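Local structure of SLT domain-containing protein (Bdellovibrio bacteriovorus HD100, 6TAB) at residues Leu106-Ala111 with Trp207-Gly212; Ala133-Ser138 with Ser245-Leu250; Phe146-Ser151 with His191-Asn196; Leu170-Glu175 with Ala226-Val231; Tyr180-Lys185 with Leu197-Arg202. The protein is a lysozyme-family peptidoglycan hydrolase with altered substrate specificity that helps the periplasmic predator leave its prey cell. All blocks are in the same frame, centred on the assembly; numbering follows the deposited sequence.

Interaction 1. Residues Leu106-Ala111 with Trp207-Gly212; sequences LDVIPA and WVSRDG
V108 packs against V208 and S209 in the last turn of helix 193-211, and its two methyls divide the apolar part of the contact between them. CG2 touches S209 CA at 3.6 Å and S209 CB a little further off. CG1 meets V208 CG1 at 4.2 Å, the two valine side chains crossing obliquely, and also lies near G212 CA. The polar part is carried by backbone alone: A111 N donates to G212 O over 2.8 Å. The same oxygen receives a CA-H...O contact from P110 CA at 3.5 Å. G212 has left the helix with positive phi (75°), a conformation that favours glycine. Residues 106-111, part of the loop between helix 87-101 and the short helix 113-116, are thereby fastened to the C-terminal end of helix 193-211, while the side chain of L106 packs on Y125, K129 and W132 of helix 125-144.

Interaction 2. Residues Ala133-Ser138 with Ser245-Leu250; sequences AFVLSS and SWSQNL
F134 and S138, one turn apart on helix 125-144, pack against W246 on helix 238-248 and L250 just after its end, a contact that brings the end of that helix onto the α-helical body of this lysozyme-like fold. The F134 ring is the main apolar surface. L250 CD2 lies over the centre of one face in a CH-pi contact, 3.9 Å from the centroid and only 3° off the normal, while L250 CD1 touches F134 CD1 at 4.0 Å. W246 reaches the same ring from another direction: its CB lies at the ring edge, in plane, 4.0 Å from F134 CE1. The CB of F134 points toward the other segment, and CG is anti to the backbone N (chi1 -177°). V76 and L79 also touch F134. Further along, V135 CG2 approaches S247 OG more loosely; that hydroxyl is hydrogen-bonded to F116 O and Y131 OH. S138 presents carbon, not oxygen, to the indole: S138 OG is turned back onto its own helix and donates to V135 O over 2.8 Å, in the carbonyl plane and on a lone pair, while S138 CB meets the indole edge of W246 at CE3, 4.0 Å away.

Interaction 3. Residues Phe146-Ser151 with His191-Asn196; sequences FKTAMS and HDPLQN
T148, in the type I turn from K147 to M150, comes within 5.4 Å of H191, CA to CA, where the chain is about to enter helix 193-211 through the N-cap residue D192. Two reciprocal hydrogen bonds join the pair. H191 ND1 donates to T148 O over 2.9 Å, nearly straight at 164°, with the acceptor in the imidazole plane and the donor on a lone pair. T148 OG1 donates to H191 O over 2.8 Å but stands well above that carbonyl plane. With OG1 anti to the backbone N (chi1 -160°), the hydroxyl also lies against the P193 ring, 3.6 Å from its CD. The far nitrogen of the imidazole, NE2, is hydrogen-bonded to R167 NH1, so the ring is held on two sides. Its CE1 approaches M150 O at 3.3 Å. Within the helix start, D192 OD1 accepts the capping bond from L194 N, and D192 OD2 accepts from Q195 NE2 over 3.0 Å. The contact thus ties the loop between helix 125-144 and strand 151-154 to the N-terminal end of helix 193-211, where P193 and L194 also rest on W90 of helix 87-101.

Interaction 4. Residues Leu170-Glu175 with Ala226-Val231; sequences LQISIE and ARYWSV
W229 and L170 meet through a hydrogen bond: the indole NE1 donates to L170 O over 2.9 Å at 152°, with the oxygen in the indole plane and the N-H directed at a lone pair in the carbonyl plane. L170 CB lies 4.0 Å from W229 NE1. Y228 provides the second point of attachment. Its OH receives a long, weak hydrogen bond from S173 N at 3.4 Å and lies 3.7 Å from I172 CG2; the isoleucine and tyrosine side chains cross at about a right angle, with I172 CG1 beside Y228 CE1. The firmer partner of this hydroxyl is S176 OG, which also bonds S173 OG. Y228 and W229 also pack on each other, Y228 CD1 lying over the centre of one W229 face, 3.6 Å above its plane. In the 170-175 segment, Q171 and I172 face R167 in a G1 beta bulge, and N196 OD1 accepts from L170 N. This places the loop leading into helix 174-178 against the loop that precedes helix 238-248, with W229 touching M139 and E143 of helix 125-144 and both aromatics touching I203 of helix 193-211.

Interaction 5. Residues Tyr180-Lys185 with Leu197-Arg202; sequences YGCGFK and LSCGIR
C182 and C199 are covalently joined, and their disulfide forms the tight centre of this contact. The SG-SG bond is 2.1 Å long with a chi3 of 81°. C199 SG is anti to its backbone N (chi1 -167°), reaching out from helix 193-211, while C182 CB lies over the F184 ring, 3.7 Å above its plane and offset toward the rim. F184 closes the inner side: its CZ touches C199 CB at 3.7 Å, and the C199 sulfur stands obliquely to the ring, 4.8 Å from the centroid. I172 also touches C199 and L190 touches F184, adding apolar cover. The outer side is more open and polar. There R202, extended from CG to NE, passes Y180 O and C182 SG with its CD and sets the face of its guanidinium against G181 O, which sits over the centre, 3.3 Å from CZ, without a hydrogen bond being formed. Instead, a water at the in-plane edge of the guanidinium accepts from R202 NH1 over 2.9 Å and donates to Y180 O over 3.1 Å. The Y180 ring leads elsewhere, its OH hydrogen-bonded to W207 NE1. G181, with positive phi, ends helix 174-178 in a Schellman motif, and the disulfide one residue later links this helix terminus to the first half of helix 193-211 as a covalent loop-to-helix crosslink.

Interactions 2 and 4 are the buried contacts, interactions 1 and 5 are partly buried, and interaction 3 lies at the surface. Helix 193-211 supplies one side of interactions 3, 5 and 1, near its start, further along and at its end, and the chemistry changes along it from side-chain hydrogen bonds through a disulfide to valine packing with a backbone bond. Helix 125-144 serves interaction 2, which makes almost entirely apolar contacts with no bond between its segments, whereas interaction 4 combines aromatic packing with an indole N-H bond. Side-chain hydrogen bonds also join interaction 3 to 4 and 1 to 5, interactions 4 and 5 pack at G200, and the D211-R227 salt bridge joins interactions 1 and 4.

Interaction 1. Residues Leu106-Ala111 with Trp207-Gly212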
# COMPACT_ATOMS: atom_id res chain seq x y z
N LEU A 106 -8.91 0.31 -8.83
CA LEU A 106 -8.70 -0.49 -10.06
C LEU A 106 -9.37 0.10 -11.32
O LEU A 106 -9.22 -0.43 -12.40
CB LEU A 106 -9.13 -1.94 -9.79
CG LEU A 106 -8.25 -2.71 -8.79
CD1 LEU A 106 -8.92 -3.96 -8.30
CD2 LEU A 106 -6.87 -3.02 -9.34
N ASP A 107 -10.08 1.22 -11.18
CA ASP A 107 -10.66 2.00 -12.32
C ASP A 107 -9.81 3.24 -12.67
O ASP A 107 -10.09 3.92 -13.66
CB ASP A 107 -12.11 2.44 -12.05
CG ASP A 107 -13.17 1.36 -12.27
OD1 ASP A 107 -12.92 0.43 -13.05
OD2 ASP A 107 -14.24 1.47 -11.66
N VAL A 108 -8.83 3.62 -11.84
CA VAL A 108 -8.02 4.83 -12.13
C VAL A 108 -7.02 4.56 -13.26
O VAL A 108 -6.38 3.50 -13.29
CB VAL A 108 -7.24 5.27 -10.86
CG1 VAL A 108 -6.36 6.49 -11.09
CG2 VAL A 108 -8.17 5.51 -9.71
N ILE A 109 -6.82 5.52 -14.16
CA ILE A 109 -5.70 5.50 -15.06
C ILE A 109 -4.76 6.64 -14.56
O ILE A 109 -5.05 7.86 -14.71
CB ILE A 109 -6.06 5.73 -16.56
CG1 ILE A 109 -6.99 4.61 -17.03
CG2 ILE A 109 -4.83 5.86 -17.47
CD1 ILE A 109 -7.55 4.78 -18.41
N PRO A 110 -3.68 6.34 -13.80
CA PRO A 110 -2.97 7.35 -12.99
C PRO A 110 -2.13 8.35 -13.82
O PRO A 110 -1.48 7.95 -14.81
CB PRO A 110 -2.06 6.57 -12.04
CG PRO A 110 -2.19 5.18 -12.39
CD PRO A 110 -3.17 4.98 -13.50
N ALA A 111 -2.11 9.63 -13.39
CA ALA A 111 -1.38 10.69 -14.11
C ALA A 111 0.14 10.49 -14.08
O ALA A 111 0.81 11.05 -14.97
CB ALA A 111 -1.71 12.05 -13.57
N TRP A 207 -7.54 7.62 -1.79
CA TRP A 207 -6.68 8.72 -2.29
C TRP A 207 -6.26 8.59 -3.76
O TRP A 207 -6.17 9.62 -4.46
CB TRP A 207 -5.48 8.96 -1.38
CG TRP A 207 -5.82 9.35 0.02
CD1 TRP A 207 -5.45 8.68 1.15
CD2 TRP A 207 -6.55 10.50 0.45
NE1 TRP A 207 -5.88 9.35 2.25
CE2 TRP A 207 -6.59 10.45 1.86
CE3 TRP A 207 -7.18 11.56 -0.21
CZ2 TRP A 207 -7.18 11.44 2.64
CZ3 TRP A 207 -7.79 12.53 0.56
CH2 TRP A 207 -7.81 12.46 1.96
N VAL A 208 -5.88 7.39 -4.22
CA VAL A 208 -5.51 7.24 -5.63
C VAL A 208 -6.70 7.64 -6.53
O VAL A 208 -6.51 8.31 -7.55
CB VAL A 208 -4.92 5.85 -5.94
CG1 VAL A 208 -4.56 5.70 -7.42
CG2 VAL A 208 -3.68 5.56 -5.08
N SER A 209 -7.98 7.30 -6.16
CA SER A 209 -9.21 7.61 -6.94
C SER A 209 -9.62 9.10 -6.85
O SER A 209 -10.11 9.67 -7.85
CB SER A 209 -10.36 6.71 -6.54
OG SER A 209 -11.55 7.03 -7.25
N ARG A 210 -9.36 9.65 -5.66
CA ARG A 210 -9.72 11.11 -5.49
C ARG A 210 -8.70 11.97 -6.25
O ARG A 210 -9.07 13.01 -6.87
CB ARG A 210 -9.75 11.52 -4.00
CG ARG A 210 -9.99 12.99 -3.68
CD ARG A 210 -9.91 13.32 -2.19
NE ARG A 210 -10.30 14.70 -1.86
CZ ARG A 210 -11.49 15.09 -1.41
NH1 ARG A 210 -12.45 14.20 -1.20
NH2 ARG A 210 -11.73 16.37 -1.19
N ASP A 211 -7.41 11.61 -6.19
CA ASP A 211 -6.33 12.48 -6.68
C ASP A 211 -5.95 12.15 -8.15
O ASP A 211 -5.24 12.95 -8.80
CB ASP A 211 -5.11 12.39 -5.75
CG ASP A 211 -5.31 12.97 -4.35
OD1 ASP A 211 -6.24 13.85 -4.18
OD2 ASP A 211 -4.52 12.57 -3.43
N GLY A 212 -6.28 10.94 -8.62
CA GLY A 212 -5.98 10.52 -9.99
C GLY A 212 -4.51 10.18 -10.25
O GLY A 212 -4.07 10.26 -11.42

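Interaction 2. Residues Ala133-Ser138 with Ser245-Leu250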
# COMPACT_ATOMS: atom_id res chain seq x y z
N ALA A 133 -0.93 -5.87 -5.88
CA ALA A 133 -0.37 -6.79 -4.83
C ALA A 133 1.17 -6.67 -4.73
O ALA A 133 1.72 -6.63 -3.62
CB ALA A 133 -0.82 -8.20 -5.06
N PHE A 134 1.86 -6.55 -5.88
CA PHE A 134 3.31 -6.36 -5.87
C PHE A 134 3.69 -5.04 -5.19
O PHE A 134 4.59 -4.95 -4.31
CB PHE A 134 3.90 -6.44 -7.28
CG PHE A 134 5.41 -6.33 -7.29
CD1 PHE A 134 6.04 -5.09 -7.29
CD2 PHE A 134 6.22 -7.46 -7.17
CE1 PHE A 134 7.42 -4.98 -7.21
CE2 PHE A 134 7.60 -7.35 -7.09
CZ PHE A 134 8.21 -6.11 -7.09
N VAL A 135 3.04 -3.92 -5.59
CA VAL A 135 3.38 -2.61 -4.99
C VAL A 135 3.13 -2.62 -3.47
O VAL A 135 3.98 -2.16 -2.68
CB VAL A 135 2.64 -1.45 -5.68
CG1 VAL A 135 2.82 -0.14 -4.92
CG2 VAL A 135 3.12 -1.30 -7.13
N LEU A 136 1.99 -3.18 -3.03
CA LEU A 136 1.75 -3.32 -1.59
C LEU A 136 2.90 -4.10 -0.92
O LEU A 136 3.36 -3.71 0.20
CB LEU A 136 0.41 -4.02 -1.33
CG LEU A 136 -0.84 -3.16 -1.42
CD1 LEU A 136 -2.08 -4.05 -1.50
CD2 LEU A 136 -0.96 -2.20 -0.23
N SER A 137 3.40 -5.19 -1.54
CA SER A 137 4.50 -6.00 -0.95
C SER A 137 5.78 -5.17 -0.85
O SER A 137 6.57 -5.37 0.11
CB SER A 137 4.69 -7.32 -1.68
OG SER A 137 5.38 -7.20 -2.93
N SER A 138 6.03 -4.26 -1.81
CA SER A 138 7.20 -3.38 -1.76
C SER A 138 7.09 -2.36 -0.62
O SER A 138 8.09 -1.99 0.02
CB SER A 138 7.53 -2.75 -3.11
OG SER A 138 6.63 -1.74 -3.50
N SER A 245 11.79 1.91 -8.81
CA SER A 245 12.60 1.09 -9.72
C SER A 245 11.94 -0.29 -9.94
O SER A 245 11.80 -0.77 -11.08
CB SER A 245 14.02 0.93 -9.22
OG SER A 245 14.82 0.25 -10.18
N TRP A 246 11.56 -0.95 -8.84
CA TRP A 246 10.98 -2.29 -8.95
C TRP A 246 9.66 -2.25 -9.73
O TRP A 246 9.39 -3.12 -10.55
CB TRP A 246 10.82 -2.94 -7.58
CG TRP A 246 12.09 -3.16 -6.80
CD1 TRP A 246 13.38 -3.11 -7.24
CD2 TRP A 246 12.18 -3.38 -5.38
NE1 TRP A 246 14.26 -3.30 -6.19
CE2 TRP A 246 13.54 -3.48 -5.03
CE3 TRP A 246 11.22 -3.43 -4.37
CZ2 TRP A 246 13.95 -3.68 -3.72
CZ3 TRP A 246 11.62 -3.66 -3.07
CH2 TRP A 246 12.98 -3.79 -2.75
N SER A 247 8.81 -1.24 -9.46
CA SER A 247 7.52 -1.07 -10.18
C SER A 247 7.74 -0.92 -11.70
O SER A 247 7.16 -1.64 -12.53
CB SER A 247 6.79 0.14 -9.61
OG SER A 247 5.61 0.45 -10.35
N GLN A 248 8.61 0.04 -12.08
CA GLN A 248 8.73 0.42 -13.51
C GLN A 248 9.44 -0.68 -14.32
O GLN A 248 9.28 -0.70 -15.57
CB GLN A 248 9.34 1.81 -13.65
CG GLN A 248 10.83 1.83 -13.39
CD GLN A 248 11.45 3.20 -13.14
OE1 GLN A 248 10.83 4.27 -13.14
NE2 GLN A 248 12.71 3.16 -12.85
N ASN A 249 10.14 -1.61 -13.65
CA ASN A 249 10.85 -2.72 -14.33
C ASN A 249 10.05 -4.04 -14.32
O ASN A 249 10.56 -5.06 -14.85
CB ASN A 249 12.26 -2.86 -13.76
CG ASN A 249 13.15 -1.70 -14.19
OD1 ASN A 249 13.79 -1.05 -13.38
ND2 ASN A 249 13.26 -1.48 -15.49
N LEU A 250 8.82 -4.06 -13.79
CA LEU A 250 7.98 -5.22 -13.94
C LEU A 250 7.75 -5.46 -15.44
O LEU A 250 7.51 -4.50 -16.21
CB LEU A 250 6.66 -5.01 -13.19
CG LEU A 250 6.69 -4.89 -11.63
CD1 LEU A 250 5.31 -4.55 -11.17
CD2 LEU A 250 7.22 -6.20 -11.04

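Interaction 3. Residues Phe146-Ser151 with His191-Asn196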
# COMPACT_ATOMS: atom_id res chain seq x y z
N PHE A 146 8.27 -7.14 6.59
CA PHE A 146 7.36 -8.31 6.61
C PHE A 146 7.06 -8.83 8.03
O PHE A 146 6.57 -9.97 8.20
CB PHE A 146 7.86 -9.46 5.71
CG PHE A 146 8.14 -9.03 4.28
CD1 PHE A 146 7.12 -8.82 3.36
CD2 PHE A 146 9.44 -8.78 3.87
CE1 PHE A 146 7.39 -8.41 2.07
CE2 PHE A 146 9.71 -8.36 2.57
CZ PHE A 146 8.68 -8.15 1.68
N LYS A 147 7.26 -7.96 9.05
CA LYS A 147 7.06 -8.32 10.49
C LYS A 147 5.71 -7.77 10.99
O LYS A 147 5.58 -6.58 11.35
CB LYS A 147 8.21 -7.78 11.35
CG LYS A 147 9.58 -8.37 11.03
CD LYS A 147 10.68 -7.81 11.91
CE LYS A 147 11.09 -6.38 11.58
NZ LYS A 147 12.35 -6.04 12.28
N THR A 148 4.71 -8.67 11.05
CA THR A 148 3.35 -8.30 11.47
C THR A 148 3.31 -7.81 12.93
O THR A 148 2.38 -7.03 13.29
CB THR A 148 2.35 -9.43 11.18
OG1 THR A 148 1.00 -8.94 11.14
CG2 THR A 148 2.46 -10.59 12.16
N ALA A 149 4.28 -8.21 13.76
CA ALA A 149 4.30 -7.78 15.20
C ALA A 149 4.87 -6.36 15.42
O ALA A 149 4.83 -5.86 16.53
CB ALA A 149 5.11 -8.78 16.02
N MET A 150 5.42 -5.73 14.37
CA MET A 150 6.15 -4.47 14.56
C MET A 150 5.24 -3.36 15.13
O MET A 150 4.13 -3.09 14.62
CB MET A 150 6.76 -3.97 13.24
CG MET A 150 7.64 -2.74 13.41
SD MET A 150 8.54 -2.25 11.92
CE MET A 150 8.95 -0.57 12.41
N SER A 151 5.75 -2.66 16.16
CA SER A 151 5.11 -1.44 16.67
C SER A 151 6.18 -0.34 16.79
O SER A 151 7.31 -0.63 17.24
CB SER A 151 4.40 -1.70 17.98
OG SER A 151 5.30 -2.11 18.96
N HIS A 191 -2.25 -6.10 14.20
CA HIS A 191 -1.19 -7.08 14.06
C HIS A 191 -1.68 -8.35 13.34
O HIS A 191 -0.89 -9.30 13.13
CB HIS A 191 -0.56 -7.35 15.44
CG HIS A 191 0.12 -6.15 16.05
ND1 HIS A 191 1.30 -5.66 15.58
CD2 HIS A 191 -0.29 -5.30 17.04
CE1 HIS A 191 1.65 -4.58 16.28
NE2 HIS A 191 0.66 -4.34 17.21
N ASP A 192 -2.95 -8.41 12.94
CA ASP A 192 -3.49 -9.44 12.05
C ASP A 192 -3.12 -9.04 10.62
O ASP A 192 -3.65 -8.02 10.15
CB ASP A 192 -5.00 -9.60 12.25
CG ASP A 192 -5.69 -10.58 11.29
OD1 ASP A 192 -5.09 -10.92 10.23
OD2 ASP A 192 -6.88 -10.94 11.59
N PRO A 193 -2.24 -9.79 9.91
CA PRO A 193 -1.75 -9.33 8.62
C PRO A 193 -2.88 -9.13 7.58
O PRO A 193 -2.79 -8.23 6.72
CB PRO A 193 -0.73 -10.40 8.21
CG PRO A 193 -1.16 -11.63 8.95
CD PRO A 193 -1.69 -11.11 10.27
N LEU A 194 -3.92 -9.97 7.64
CA LEU A 194 -5.01 -9.87 6.65
C LEU A 194 -5.83 -8.58 6.88
O LEU A 194 -6.15 -7.86 5.90
CB LEU A 194 -5.89 -11.12 6.72
CG LEU A 194 -5.18 -12.47 6.56
CD1 LEU A 194 -6.24 -13.54 6.45
CD2 LEU A 194 -4.25 -12.51 5.34
N GLN A 195 -6.12 -8.23 8.14
CA GLN A 195 -6.84 -6.96 8.43
C GLN A 195 -5.98 -5.75 8.07
O GLN A 195 -6.49 -4.74 7.55
CB GLN A 195 -7.27 -6.90 9.90
CG GLN A 195 -8.32 -7.93 10.31
CD GLN A 195 -8.82 -7.70 11.72
OE1 GLN A 195 -9.42 -6.66 12.03
NE2 GLN A 195 -8.56 -8.65 12.61
N ASN A 196 -4.68 -5.83 8.33
CA ASN A 196 -3.75 -4.74 8.02
C ASN A 196 -3.71 -4.49 6.50
O ASN A 196 -3.80 -3.31 6.04
CB ASN A 196 -2.39 -5.04 8.65
CG ASN A 196 -1.44 -3.87 8.72
OD1 ASN A 196 -0.81 -3.51 7.71
ND2 ASN A 196 -1.31 -3.27 9.91

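Interaction 4. Residues Leu170-Glu175 with Ala226-Val231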
# COMPACT_ATOMS: atom_id res chain seq x y z
N LEU A 170 1.95 -2.61 7.31
CA LEU A 170 1.97 -1.29 6.62
C LEU A 170 2.07 -0.11 7.61
O LEU A 170 1.95 1.05 7.22
CB LEU A 170 0.72 -1.17 5.73
CG LEU A 170 0.70 -2.07 4.49
CD1 LEU A 170 -0.69 -2.11 3.87
CD2 LEU A 170 1.74 -1.62 3.47
N GLN A 171 2.32 -0.40 8.90
CA GLN A 171 2.56 0.66 9.90
C GLN A 171 1.37 1.66 9.91
O GLN A 171 1.53 2.88 9.79
CB GLN A 171 3.95 1.29 9.73
CG GLN A 171 5.07 0.29 10.11
CD GLN A 171 5.13 0.04 11.61
OE1 GLN A 171 5.64 0.87 12.37
NE2 GLN A 171 4.58 -1.08 12.06
N ILE A 172 0.18 1.09 10.11
CA ILE A 172 -1.09 1.82 10.24
C ILE A 172 -1.37 2.02 11.72
O ILE A 172 -0.96 1.21 12.56
CB ILE A 172 -2.23 1.07 9.51
CG1 ILE A 172 -1.92 1.00 7.99
CG2 ILE A 172 -3.61 1.66 9.79
CD1 ILE A 172 -2.77 0.02 7.20
N SER A 173 -2.07 3.10 12.07
CA SER A 173 -2.47 3.38 13.45
C SER A 173 -4.00 3.31 13.62
O SER A 173 -4.75 3.46 12.64
CB SER A 173 -1.90 4.71 13.95
OG SER A 173 -2.04 5.75 13.00
N ILE A 174 -4.45 3.05 14.85
CA ILE A 174 -5.85 2.69 15.03
C ILE A 174 -6.81 3.89 14.77
O ILE A 174 -7.85 3.68 14.13
CB ILE A 174 -6.11 2.01 16.38
CG1 ILE A 174 -7.50 1.38 16.43
CG2 ILE A 174 -5.87 2.93 17.56
CD1 ILE A 174 -7.67 0.36 17.55
N GLU A 175 -6.49 5.11 15.24
CA GLU A 175 -7.41 6.25 15.05
C GLU A 175 -7.46 6.60 13.55
O GLU A 175 -8.54 6.73 12.93
CB GLU A 175 -7.02 7.42 15.97
CG GLU A 175 -7.95 8.61 15.89
CD GLU A 175 -7.71 9.67 16.95
OE1 GLU A 175 -6.63 10.28 16.96
OE2 GLU A 175 -8.63 9.93 17.73
N ALA A 226 0.99 8.73 -1.19
CA ALA A 226 1.93 9.61 -0.43
C ALA A 226 1.17 10.46 0.60
O ALA A 226 1.80 11.03 1.49
CB ALA A 226 2.74 10.46 -1.38
N ARG A 227 -0.17 10.58 0.50
CA ARG A 227 -0.94 11.25 1.60
C ARG A 227 -0.70 10.53 2.95
O ARG A 227 -0.66 11.19 4.01
CB ARG A 227 -2.45 11.24 1.28
CG ARG A 227 -2.88 12.11 0.10
CD ARG A 227 -4.05 12.96 0.42
NE ARG A 227 -4.55 13.69 -0.73
CZ ARG A 227 -5.38 14.72 -0.59
NH1 ARG A 227 -5.55 15.30 0.62
NH2 ARG A 227 -5.99 15.20 -1.66
N TYR A 228 -0.56 9.19 2.95
CA TYR A 228 -0.49 8.39 4.20
C TYR A 228 0.94 7.89 4.49
O TYR A 228 1.35 7.91 5.66
CB TYR A 228 -1.46 7.19 4.14
CG TYR A 228 -1.74 6.58 5.50
CD1 TYR A 228 -0.93 5.57 6.03
CD2 TYR A 228 -2.79 7.04 6.29
CE1 TYR A 228 -1.14 5.07 7.31
CE2 TYR A 228 -3.02 6.54 7.56
CZ TYR A 228 -2.18 5.57 8.09
OH TYR A 228 -2.38 5.08 9.36
N TRP A 229 1.67 7.42 3.46
CA TRP A 229 2.96 6.67 3.68
C TRP A 229 4.19 7.47 3.23
O TRP A 229 4.33 7.86 2.06
CB TRP A 229 2.93 5.31 2.95
CG TRP A 229 2.02 4.28 3.53
CD1 TRP A 229 2.26 3.51 4.63
CD2 TRP A 229 0.72 3.86 3.04
NE1 TRP A 229 1.21 2.66 4.88
CE2 TRP A 229 0.27 2.83 3.90
CE3 TRP A 229 -0.10 4.26 1.96
CZ2 TRP A 229 -0.94 2.16 3.66
CZ3 TRP A 229 -1.27 3.59 1.72
CH2 TRP A 229 -1.70 2.57 2.58
N SER A 230 5.14 7.63 4.16
CA SER A 230 6.40 8.32 3.90
C SER A 230 7.25 7.61 2.82
O SER A 230 7.96 8.27 2.05
CB SER A 230 7.18 8.48 5.19
OG SER A 230 7.65 7.20 5.67
N VAL A 231 7.15 6.27 2.72
CA VAL A 231 7.96 5.48 1.76
C VAL A 231 7.56 5.79 0.31
O VAL A 231 8.34 5.52 -0.61
CB VAL A 231 7.95 3.96 2.03
CG1 VAL A 231 8.58 3.66 3.40
CG2 VAL A 231 6.58 3.31 1.84

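Interaction 5. Residues Tyr180-Lys185 with Leu197-Arg202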
# COMPACT_ATOMS: atom_id res chain seq x y z
N TYR A 180 -11.03 5.40 7.90
CA TYR A 180 -11.23 4.84 6.53
C TYR A 180 -12.25 3.67 6.52
O TYR A 180 -12.48 3.05 5.48
CB TYR A 180 -9.92 4.34 5.93
CG TYR A 180 -8.90 5.42 5.63
CD1 TYR A 180 -8.03 5.85 6.61
CD2 TYR A 180 -8.80 6.00 4.37
CE1 TYR A 180 -7.10 6.85 6.36
CE2 TYR A 180 -7.88 7.01 4.12
CZ TYR A 180 -7.02 7.44 5.12
OH TYR A 180 -6.08 8.43 4.94
N GLY A 181 -12.79 3.29 7.69
CA GLY A 181 -13.77 2.22 7.78
C GLY A 181 -13.15 0.84 7.99
O GLY A 181 -13.80 -0.16 7.73
N CYS A 182 -11.91 0.80 8.46
CA CYS A 182 -11.13 -0.43 8.63
C CYS A 182 -11.74 -1.33 9.73
O CYS A 182 -11.52 -2.56 9.67
CB CYS A 182 -9.64 -0.11 8.84
SG CYS A 182 -8.90 0.66 7.36
N GLY A 183 -12.48 -0.75 10.69
CA GLY A 183 -13.16 -1.52 11.72
C GLY A 183 -12.23 -2.38 12.60
O GLY A 183 -12.58 -3.50 12.94
N PHE A 184 -11.08 -1.83 13.00
CA PHE A 184 -10.22 -2.47 14.02
C PHE A 184 -10.91 -2.39 15.39
O PHE A 184 -11.14 -1.30 15.91
CB PHE A 184 -8.85 -1.77 14.07
CG PHE A 184 -8.04 -1.84 12.80
CD1 PHE A 184 -7.66 -3.06 12.22
CD2 PHE A 184 -7.53 -0.67 12.25
CE1 PHE A 184 -6.85 -3.08 11.09
CE2 PHE A 184 -6.73 -0.69 11.11
CZ PHE A 184 -6.37 -1.90 10.55
N LYS A 185 -11.21 -3.54 16.01
CA LYS A 185 -11.91 -3.58 17.31
C LYS A 185 -10.96 -3.31 18.49
O LYS A 185 -11.39 -2.77 19.51
CB LYS A 185 -12.65 -4.92 17.46
CG LYS A 185 -13.85 -5.06 16.53
CD LYS A 185 -14.77 -6.21 16.86
CE LYS A 185 -14.09 -7.57 16.83
NZ LYS A 185 -13.63 -7.94 15.46
N LEU A 197 -3.56 -5.56 5.71
CA LEU A 197 -3.49 -5.42 4.24
C LEU A 197 -4.83 -4.88 3.69
O LEU A 197 -4.84 -4.03 2.76
CB LEU A 197 -3.09 -6.74 3.58
CG LEU A 197 -1.65 -7.17 3.84
CD1 LEU A 197 -1.45 -8.62 3.40
CD2 LEU A 197 -0.63 -6.25 3.16
N SER A 198 -5.97 -5.35 4.21
CA SER A 198 -7.30 -4.83 3.77
C SER A 198 -7.42 -3.33 4.06
O SER A 198 -7.95 -2.56 3.20
CB SER A 198 -8.45 -5.58 4.39
OG SER A 198 -8.61 -6.87 3.80
N CYS A 199 -6.93 -2.87 5.22
CA CYS A 199 -6.92 -1.42 5.53
C CYS A 199 -6.05 -0.65 4.54
O CYS A 199 -6.47 0.44 4.05
CB CYS A 199 -6.48 -1.17 6.97
SG CYS A 199 -6.80 0.54 7.53
N GLY A 200 -4.87 -1.18 4.17
CA GLY A 200 -4.06 -0.52 3.16
C GLY A 200 -4.80 -0.32 1.83
O GLY A 200 -4.68 0.74 1.18
N ILE A 201 -5.55 -1.35 1.42
CA ILE A 201 -6.37 -1.26 0.21
C ILE A 201 -7.41 -0.11 0.34
O ILE A 201 -7.58 0.68 -0.61
CB ILE A 201 -7.03 -2.61 -0.18
CG1 ILE A 201 -5.97 -3.66 -0.54
CG2 ILE A 201 -8.01 -2.41 -1.29
CD1 ILE A 201 -6.46 -5.09 -0.54
N ARG A 202 -8.10 -0.02 1.48
CA ARG A 202 -9.09 1.07 1.69
C ARG A 202 -8.41 2.45 1.57
O ARG A 202 -9.03 3.40 1.02
CB ARG A 202 -9.79 0.96 3.05
CG ARG A 202 -10.72 -0.24 3.22
CD ARG A 202 -11.36 -0.26 4.61
NE ARG A 202 -12.32 -1.33 4.82
CZ ARG A 202 -13.64 -1.26 4.62
NH1 ARG A 202 -14.18 -0.18 4.06
NH2 ARG A 202 -14.41 -2.28 4.98
O HOH W 1 -13.39 2.23 2.68